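Local coordinates for protein TRAP dicarboxylate transporter-DctP subunit (Desulfovibrio desulfuricans subsp. desulfuricans, PDB 4NHB) that binds sn-glycerol-3-phosphate and probably delivers it, as a periplasmic solute-binding protein, to a TRAP-type membrane transporter, at residues G51-L54 / K55-S58; V273-G276 / D277-A280; H301-N304 / A305-S309. All coordinates share one frame; numbering follows the deposited sequence.

Interaction 1 of 3, residues G51-L54 / K55-S58; sequences GKYL and KELS
Leu54 O takes two hydrogen bonds from Ser58, one from the hydroxyl OG at 2.8 Å and one from the backbone N at 3.0 Å. The hydroxyl donor is tilted 15° from the carbonyl plane, whereas the amide stands well above it. With chi1 at 76°, OG lies between the backbone N and the carbonyl carbon and turns back onto the last turn of helix 42-57. Further backbone bonds complete the turn, the straightest running from Leu57 N to Tyr53 O at 2.8 Å.

Among van der Waals contacts, Leu57 CG rests 3.2 Å from Tyr53 O, its two methyls lying beyond it. Tyr53 and Glu56 run side by side, and Glu56 OE1 reaches the ring edge at CD1, 4.1 Å away, with carboxylate and ring planes 78° apart.

The charged and aromatic ends look to helix 252-286: Tyr53 OH hydrogen-bonds Asp268, and its ring makes a cation-pi contact with Arg264, which also forms a long, weak ion pair with Glu56. Leu54 and Ser58 pack on Trp257 of the same helix. Helix 42-57 is the crossover of the beta-alpha-beta unit between parallel strands 30-34 and 63-67.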
ATOM      1  N   GLY A  51       5.394  17.169   0.874  1.00 18.85           N
ATOM      2  CA  GLY A  51       5.267  18.470   0.250  1.00 25.12           C
ATOM      3  C   GLY A  51       5.750  19.549   1.201  1.00 26.59           C
ATOM      4  O   GLY A  51       6.538  20.436   0.819  1.00 27.03           O
ATOM      5  N   LYS A  52       5.281  19.456   2.443  1.00 18.37           N
ATOM      6  CA  LYS A  52       5.675  20.391   3.491  1.00 18.53           C
ATOM      7  C   LYS A  52       7.184  20.406   3.725  1.00 21.08           C
ATOM      8  O   LYS A  52       7.806  21.464   3.791  1.00 31.30           O
ATOM      9  CB  LYS A  52       4.961  20.051   4.800  1.00 27.87           C
ATOM     10  CG  LYS A  52       5.210  21.059   5.944  1.00 31.03           C
ATOM     11  CD  LYS A  52       4.580  20.570   7.222  1.00 31.06           C
ATOM     12  CE  LYS A  52       5.439  19.475   7.894  1.00 35.28           C
ATOM     13  NZ  LYS A  52       4.807  18.897   9.134  1.00 30.00           N
ATOM     14  N   TYR A  53       7.763  19.225   3.863  1.00 19.52           N
ATOM     15  CA  TYR A  53       9.191  19.085   4.077  1.00 21.67           C
ATOM     16  C   TYR A  53      10.016  19.598   2.878  1.00 27.90           C
ATOM     17  O   TYR A  53      11.048  20.257   3.047  1.00 26.09           O
ATOM     18  CB  TYR A  53       9.510  17.623   4.350  1.00 17.26           C
ATOM     19  CG  TYR A  53       9.086  17.099   5.708  1.00 14.24           C
ATOM     20  CD1 TYR A  53       9.187  17.880   6.845  1.00 18.85           C
ATOM     21  CD2 TYR A  53       8.630  15.785   5.862  1.00  9.57           C
ATOM     22  CE1 TYR A  53       8.816  17.394   8.086  1.00 17.33           C
ATOM     23  CE2 TYR A  53       8.266  15.290   7.092  1.00 19.47           C
ATOM     24  CZ  TYR A  53       8.364  16.089   8.217  1.00 20.22           C
ATOM     25  OH  TYR A  53       7.990  15.600   9.459  1.00 18.37           O
ATOM     26  N   LEU A  54       9.571  19.316   1.665  1.00 19.55           N
ATOM     27  CA  LEU A  54      10.352  19.685   0.483  1.00 19.04           C
ATOM     28  C   LEU A  54      10.400  21.189   0.256  1.00 24.18           C
ATOM     29  O   LEU A  54      11.402  21.735  -0.243  1.00 27.21           O
ATOM     30  CB  LEU A  54       9.772  19.033  -0.764  1.00 23.08           C
ATOM     31  CG  LEU A  54      10.517  19.433  -2.034  1.00 20.48           C
ATOM     32  CD1 LEU A  54      12.003  19.081  -1.868  1.00 23.41           C
ATOM     33  CD2 LEU A  54       9.871  18.781  -3.279  1.00 16.41           C
ATOM     34  N   LYS A  55       9.297  21.849   0.580  1.00 21.77           N
ATOM     35  CA  LYS A  55       9.229  23.291   0.505  1.00 26.53           C
ATOM     36  C   LYS A  55      10.193  23.885   1.509  1.00 29.94           C
ATOM     37  O   LYS A  55      10.953  24.790   1.186  1.00 29.48           O
ATOM     38  CB  LYS A  55       7.833  23.758   0.858  1.00 18.98           C
ATOM     39  CG  LYS A  55       7.477  25.084   0.273  1.00 31.75           C
ATOM     40  CD  LYS A  55       6.372  25.775   1.050  1.00 39.57           C
ATOM     41  CE  LYS A  55       5.484  26.591   0.119  1.00 50.76           C
ATOM     42  NZ  LYS A  55       6.261  27.356  -0.916  1.00 57.01           N
ATOM     43  N   GLU A  56      10.115  23.362   2.733  1.00 39.92           N
ATOM     44  CA  GLU A  56      11.029  23.675   3.835  1.00 41.19           C
ATOM     45  C   GLU A  56      12.480  23.591   3.344  1.00 38.27           C
ATOM     46  O   GLU A  56      13.156  24.604   3.245  1.00 38.74           O
ATOM     47  CB  GLU A  56      10.803  22.675   4.993  1.00 52.44           C
ATOM     48  CG  GLU A  56      10.621  23.245   6.418  1.00 53.54           C
ATOM     49  CD  GLU A  56      10.290  22.138   7.463  1.00 32.47           C
ATOM     50  OE1 GLU A  56      11.158  21.298   7.789  1.00 31.65           O
ATOM     51  OE2 GLU A  56       9.153  22.096   7.956  1.00 35.46           O
ATOM     52  N   LEU A  57      12.935  22.384   3.005  1.00 27.13           N
ATOM     53  CA  LEU A  57      14.339  22.135   2.674  1.00 27.44           C
ATOM     54  C   LEU A  57      14.871  22.887   1.455  1.00 33.24           C
ATOM     55  O   LEU A  57      16.073  23.175   1.381  1.00 28.71           O
ATOM     56  CB  LEU A  57      14.578  20.644   2.452  1.00 27.28           C
ATOM     57  CG  LEU A  57      14.109  19.717   3.574  1.00 28.46           C
ATOM     58  CD1 LEU A  57      14.477  18.308   3.220  1.00 30.73           C
ATOM     59  CD2 LEU A  57      14.741  20.128   4.899  1.00 31.64           C
ATOM     60  N   SER A  58      13.986  23.166   0.499  1.00 35.64           N
ATOM     61  CA  SER A  58      14.353  23.797  -0.768  1.00 31.84           C
ATOM     62  C   SER A  58      14.096  25.266  -0.688  1.00 30.83           C
ATOM     63  O   SER A  58      14.261  25.983  -1.673  1.00 31.83           O
ATOM     64  CB  SER A  58      13.447  23.324  -1.874  1.00 26.41           C
ATOM     65  OG  SER A  58      12.198  23.989  -1.709  1.00 24.37           O
TER

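Interaction 2 of 3, residues V273-G276 / D277-A280; sequences VADG and DEKA
Asp277 and Glu278 both carry CG anti to their own carbonyl carbon (chi1 -85° and -61°), which leans the two carboxylates back over the preceding turn, Asp277 beside Val273 and Glu278 beside Asp275. The turn belongs to the long helix 252-286 of this solute-binding protein, and its contacts are those of residues three and four apart along an alpha-helix. Asp277 lies alongside Val273 and points the same way; OD1 comes within 4.2 Å of the methyl CG1 and 3.7 Å of Val273 O, while Asp277 N gives that oxygen its hydrogen bond. On this side Asp277 and Ala280 touch Leu213 of helix 213-218, and Ala280 also meets Val217, so this face of the long helix is packed against a neighbour.

Asp275 and Glu278 belong to an exposed face. Their side chains lie side by side and point the same way, but the carboxylate planes are turned 59° apart, and OD1 of Asp275 lies 4.1 Å from OE1 of Glu278. Two like charges at this spacing would be expected to repel mildly, and water nearby probably softens the effect. The aliphatic part of Glu278 stays close to the backbone, CG being 3.4 Å from Ala274 O. Lys279 likewise lays CG against Asp275 O, but its amine leads away from the turn. Asp275 O accepts the backbone bond from Lys279 N and a weak one from Glu278 N. A water molecule ties side chain to main chain here, donating to Glu278 OE1 at 2.6 Å and to Asp275 O at 3.0 Å.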
ATOM      1  N   VAL A 273       0.884   4.712  12.188  1.00 13.40           N
ATOM      2  CA  VAL A 273      -0.087   3.702  11.825  1.00 15.13           C
ATOM      3  C   VAL A 273      -0.486   2.858  13.028  1.00 10.12           C
ATOM      4  O   VAL A 273      -1.643   2.632  13.250  1.00 13.23           O
ATOM      5  CB  VAL A 273       0.445   2.804  10.694  1.00 17.94           C
ATOM      6  CG1 VAL A 273      -0.449   1.578  10.523  1.00 13.47           C
ATOM      7  CG2 VAL A 273       0.509   3.583   9.426  1.00 12.26           C
ATOM      8  N   ALA A 274       0.476   2.408  13.828  1.00 20.55           N
ATOM      9  CA  ALA A 274       0.144   1.619  15.018  1.00 24.04           C
ATOM     10  C   ALA A 274      -0.890   2.298  15.932  1.00 18.25           C
ATOM     11  O   ALA A 274      -1.869   1.671  16.323  1.00 11.88           O
ATOM     12  CB  ALA A 274       1.382   1.322  15.809  1.00 27.94           C
ATOM     13  N   ASP A 275      -0.645   3.557  16.280  1.00 18.17           N
ATOM     14  CA  ASP A 275      -1.543   4.313  17.167  1.00 14.79           C
ATOM     15  C   ASP A 275      -2.903   4.437  16.534  1.00  9.83           C
ATOM     16  O   ASP A 275      -3.924   4.366  17.202  1.00 15.70           O
ATOM     17  CB  ASP A 275      -1.020   5.716  17.417  1.00 19.59           C
ATOM     18  CG  ASP A 275       0.188   5.733  18.346  1.00 31.23           C
ATOM     19  OD1 ASP A 275       0.349   4.777  19.142  1.00 29.50           O
ATOM     20  OD2 ASP A 275       0.977   6.699  18.262  1.00 35.04           O
ATOM     21  N   GLY A 276      -2.908   4.669  15.228  1.00 14.37           N
ATOM     22  CA  GLY A 276      -4.160   4.853  14.512  1.00 16.48           C
ATOM     23  C   GLY A 276      -5.001   3.593  14.444  1.00 16.11           C
ATOM     24  O   GLY A 276      -6.225   3.640  14.506  1.00 13.44           O
ATOM     25  N   ASP A 277      -4.347   2.455  14.313  1.00 11.40           N
ATOM     26  CA  ASP A 277      -5.079   1.187  14.269  1.00 11.76           C
ATOM     27  C   ASP A 277      -5.734   0.891  15.616  1.00 14.58           C
ATOM     28  O   ASP A 277      -6.791   0.289  15.655  1.00 16.63           O
ATOM     29  CB  ASP A 277      -4.150   0.043  13.866  1.00 10.24           C
ATOM     30  CG  ASP A 277      -4.011  -0.101  12.372  1.00 10.54           C
ATOM     31  OD1 ASP A 277      -4.422   0.798  11.606  1.00 10.20           O
ATOM     32  OD2 ASP A 277      -3.478  -1.118  11.925  1.00 16.78           O
ATOM     33  N   GLU A 278      -5.118   1.330  16.721  1.00 16.62           N
ATOM     34  CA  GLU A 278      -5.708   1.163  18.056  1.00 19.60           C
ATOM     35  C   GLU A 278      -6.997   1.958  18.142  1.00 19.25           C
ATOM     36  O   GLU A 278      -8.028   1.449  18.582  1.00 18.12           O
ATOM     37  CB  GLU A 278      -4.765   1.636  19.177  1.00 19.98           C
ATOM     38  CG  GLU A 278      -3.406   0.877  19.267  1.00 16.33           C
ATOM     39  CD  GLU A 278      -2.408   1.529  20.262  1.00 17.33           C
ATOM     40  OE1 GLU A 278      -2.708   2.609  20.803  1.00 18.68           O
ATOM     41  OE2 GLU A 278      -1.335   0.946  20.525  1.00 23.93           O
ATOM     42  N   LYS A 279      -6.934   3.204  17.687  1.00 16.70           N
ATOM     43  CA  LYS A 279      -8.083   4.087  17.753  1.00 21.14           C
ATOM     44  C   LYS A 279      -9.164   3.583  16.819  1.00 25.57           C
ATOM     45  O   LYS A 279     -10.349   3.665  17.166  1.00 19.21           O
ATOM     46  CB  LYS A 279      -7.712   5.531  17.397  1.00 21.98           C
ATOM     47  CG  LYS A 279      -6.608   6.158  18.236  1.00 26.99           C
ATOM     48  CD  LYS A 279      -6.551   7.660  18.057  1.00 31.50           C
ATOM     49  CE  LYS A 279      -5.525   8.306  18.987  1.00 45.05           C
ATOM     50  NZ  LYS A 279      -5.706   7.933  20.434  1.00 48.82           N
ATOM     51  N   ALA A 280      -8.758   3.070  15.648  1.00 14.78           N
ATOM     52  CA  ALA A 280      -9.685   2.470  14.668  1.00 17.12           C
ATOM     53  C   ALA A 280     -10.411   1.274  15.232  1.00 21.44           C
ATOM     54  O   ALA A 280     -11.593   1.064  14.985  1.00 14.02           O
ATOM     55  CB  ALA A 280      -8.954   2.047  13.402  1.00  9.81           C
TER
HETATM   56  O   HOH W   1      -3.815   4.852  20.188  1.00 21.62           O

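Interaction 3 of 3, residues H301-N304 / A305-S309; sequences HLVN and AGKRS
Asn304 O receives a nearly straight hydrogen bond from Arg308 N, 2.8 Å long with an N-H...O angle of 175°, and the arginine side chain then folds back over the same peptide. Arg308 CG lies 3.4 Å from Asn304 O. A bend at chi3 (-68°) swings the guanidinium back along the helix, bringing one face above the backbone: Asn304 O lies on that side toward the rim of the group, as does Ala305 CA. NH1 reaches farthest toward the asparagine side chain, touching Asn304 CB at 3.5 Å. The guanidinium thus contacts this peptide by packing, while its NE makes a salt bridge to Glu184 of helix 176-184.

Farther round the helix, Lys307 runs alongside Val303. Bends at three of its torsions bring NZ back to the methyl CG1, 4.0 Å away, and its N bonds to Val303 O at 2.8 Å. On the buried face, Ala305 CB sits 3.2 Å from His301 O and its N donates to that same oxygen from above the carbonyl plane. Gly306 N follows with a 2.8 Å bond to Leu302 O. Leu302 and Ala305 both pack on Cys185, whose carbonyl accepts a hydrogen bond from His301 NE2; Ser309 meets Asn180 and Phe181.

Helix 296-308 is therefore joined to the end of helix 176-184 by charge as well as by nonpolar packing. The acidic partner of Arg308 probably stabilises its positive charge, and the ion pair with Glu184, together with packing on the Asn304 peptide, should restrict how freely the guanidinium can turn.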
ATOM      1  N   HIS A 301      -5.887 -21.912   8.018  1.00 30.81           N
ATOM      2  CA  HIS A 301      -6.312 -21.924   6.631  1.00 31.39           C
ATOM      3  C   HIS A 301      -5.728 -20.721   5.871  1.00 29.43           C
ATOM      4  O   HIS A 301      -5.336 -20.834   4.710  1.00 26.57           O
ATOM      5  CB  HIS A 301      -7.841 -21.891   6.611  1.00 33.63           C
ATOM      6  CG  HIS A 301      -8.422 -21.742   5.244  1.00 35.75           C
ATOM      7  ND1 HIS A 301      -8.304 -22.719   4.283  1.00 26.77           N
ATOM      8  CD2 HIS A 301      -9.108 -20.726   4.672  1.00 38.50           C
ATOM      9  CE1 HIS A 301      -8.899 -22.316   3.175  1.00 36.48           C
ATOM     10  NE2 HIS A 301      -9.392 -21.107   3.382  1.00 37.11           N
ATOM     11  N   LEU A 302      -5.672 -19.575   6.550  1.00 23.97           N
ATOM     12  CA  LEU A 302      -5.108 -18.349   5.973  1.00 26.19           C
ATOM     13  C   LEU A 302      -3.570 -18.424   5.900  1.00 19.13           C
ATOM     14  O   LEU A 302      -2.965 -18.074   4.890  1.00 22.19           O
ATOM     15  CB  LEU A 302      -5.530 -17.140   6.803  1.00 23.52           C
ATOM     16  CG  LEU A 302      -7.025 -16.780   6.714  1.00 24.79           C
ATOM     17  CD1 LEU A 302      -7.455 -15.937   7.899  1.00 24.29           C
ATOM     18  CD2 LEU A 302      -7.324 -16.062   5.424  1.00 25.07           C
ATOM     19  N   VAL A 303      -2.936 -18.884   6.965  1.00 25.61           N
ATOM     20  CA  VAL A 303      -1.485 -19.013   6.916  1.00 23.21           C
ATOM     21  C   VAL A 303      -1.089 -19.895   5.736  1.00 25.46           C
ATOM     22  O   VAL A 303      -0.267 -19.483   4.900  1.00 26.79           O
ATOM     23  CB  VAL A 303      -0.904 -19.573   8.216  1.00 24.32           C
ATOM     24  CG1 VAL A 303       0.607 -19.528   8.165  1.00 29.40           C
ATOM     25  CG2 VAL A 303      -1.380 -18.782   9.394  1.00 22.48           C
ATOM     26  N   ASN A 304      -1.671 -21.101   5.647  1.00 25.48           N
ATOM     27  CA  ASN A 304      -1.322 -22.020   4.556  1.00 24.46           C
ATOM     28  C   ASN A 304      -1.583 -21.400   3.204  1.00 22.15           C
ATOM     29  O   ASN A 304      -0.755 -21.473   2.298  1.00 17.78           O
ATOM     30  CB  ASN A 304      -2.097 -23.329   4.678  1.00 30.59           C
ATOM     31  CG  ASN A 304      -1.870 -23.992   5.997  1.00 39.31           C
ATOM     32  OD1 ASN A 304      -0.888 -23.695   6.689  1.00 47.44           O
ATOM     33  ND2 ASN A 304      -2.767 -24.889   6.371  1.00 36.96           N
ATOM     34  N   ALA A 305      -2.752 -20.770   3.078  1.00 22.25           N
ATOM     35  CA  ALA A 305      -3.083 -20.050   1.866  1.00 24.42           C
ATOM     36  C   ALA A 305      -1.970 -19.063   1.531  1.00 20.05           C
ATOM     37  O   ALA A 305      -1.508 -19.002   0.398  1.00 23.47           O
ATOM     38  CB  ALA A 305      -4.420 -19.332   2.031  1.00 20.28           C
ATOM     39  N   GLY A 306      -1.549 -18.305   2.539  1.00 22.49           N
ATOM     40  CA  GLY A 306      -0.480 -17.335   2.396  1.00 24.37           C
ATOM     41  C   GLY A 306       0.834 -17.925   1.943  1.00 23.78           C
ATOM     42  O   GLY A 306       1.470 -17.380   1.044  1.00 22.09           O
ATOM     43  N   LYS A 307       1.257 -19.007   2.590  1.00 22.70           N
ATOM     44  CA  LYS A 307       2.462 -19.728   2.180  1.00 27.97           C
ATOM     45  C   LYS A 307       2.349 -20.282   0.738  1.00 17.87           C
ATOM     46  O   LYS A 307       3.260 -20.087  -0.062  1.00 18.01           O
ATOM     47  CB  LYS A 307       2.790 -20.857   3.158  1.00 22.03           C
ATOM     48  CG  LYS A 307       3.190 -20.442   4.594  1.00 37.97           C
ATOM     49  CD  LYS A 307       3.924 -19.109   4.639  1.00 31.33           C
ATOM     50  CE  LYS A 307       4.943 -19.001   5.788  1.00 35.33           C
ATOM     51  NZ  LYS A 307       4.472 -19.553   7.077  1.00 35.39           N
ATOM     52  N   ARG A 308       1.222 -20.912   0.390  1.00 26.45           N
ATOM     53  CA  ARG A 308       1.030 -21.398  -0.989  1.00 26.64           C
ATOM     54  C   ARG A 308       1.161 -20.271  -2.007  1.00 24.95           C
ATOM     55  O   ARG A 308       1.714 -20.441  -3.102  1.00 20.33           O
ATOM     56  CB  ARG A 308      -0.350 -22.052  -1.177  1.00 29.63           C
ATOM     57  CG  ARG A 308      -0.534 -23.413  -0.541  1.00 23.33           C
ATOM     58  CD  ARG A 308      -1.811 -24.099  -1.022  1.00 20.79           C
ATOM     59  NE  ARG A 308      -3.033 -23.444  -0.557  1.00 18.42           N
ATOM     60  CZ  ARG A 308      -3.615 -23.645   0.624  1.00 29.82           C
ATOM     61  NH1 ARG A 308      -3.095 -24.494   1.496  1.00 26.50           N
ATOM     62  NH2 ARG A 308      -4.730 -22.991   0.937  1.00 26.90           N
ATOM     63  N   SER A 309       0.624 -19.109  -1.652  1.00 26.72           N
ATOM     64  CA  SER A 309       0.584 -18.001  -2.594  1.00 27.64           C
ATOM     65  C   SER A 309       1.987 -17.529  -2.988  1.00 20.30           C
ATOM     66  O   SER A 309       2.137 -16.845  -3.986  1.00 16.86           O
ATOM     67  CB  SER A 309      -0.260 -16.823  -2.047  1.00 28.47           C
ATOM     68  OG  SER A 309       0.214 -16.313  -0.804  1.00 26.56           O
TER

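All three interactions are local contacts within helices that surround the ligand-binding core. Interactions 1 and 2 share helix 252-286: it carries residues 273-280 and, nearer its start, packs against residues 51-58, though the two contacts come no closer than about 13 Å between nearest atoms. Interaction 3 lies across the chain's centre from interaction 1, their centres about 43 Å apart. Interactions 2 and 3 approach sn-glycerol-3-phosphate-binding Arg151 from different helices, the side chains of Asp277 and Leu302 being about 9 Å and 10 Å from its side chain. The side chain of Val273 is about 13 Å from the bound ligand, whereas interaction 1 is remote from the pocket.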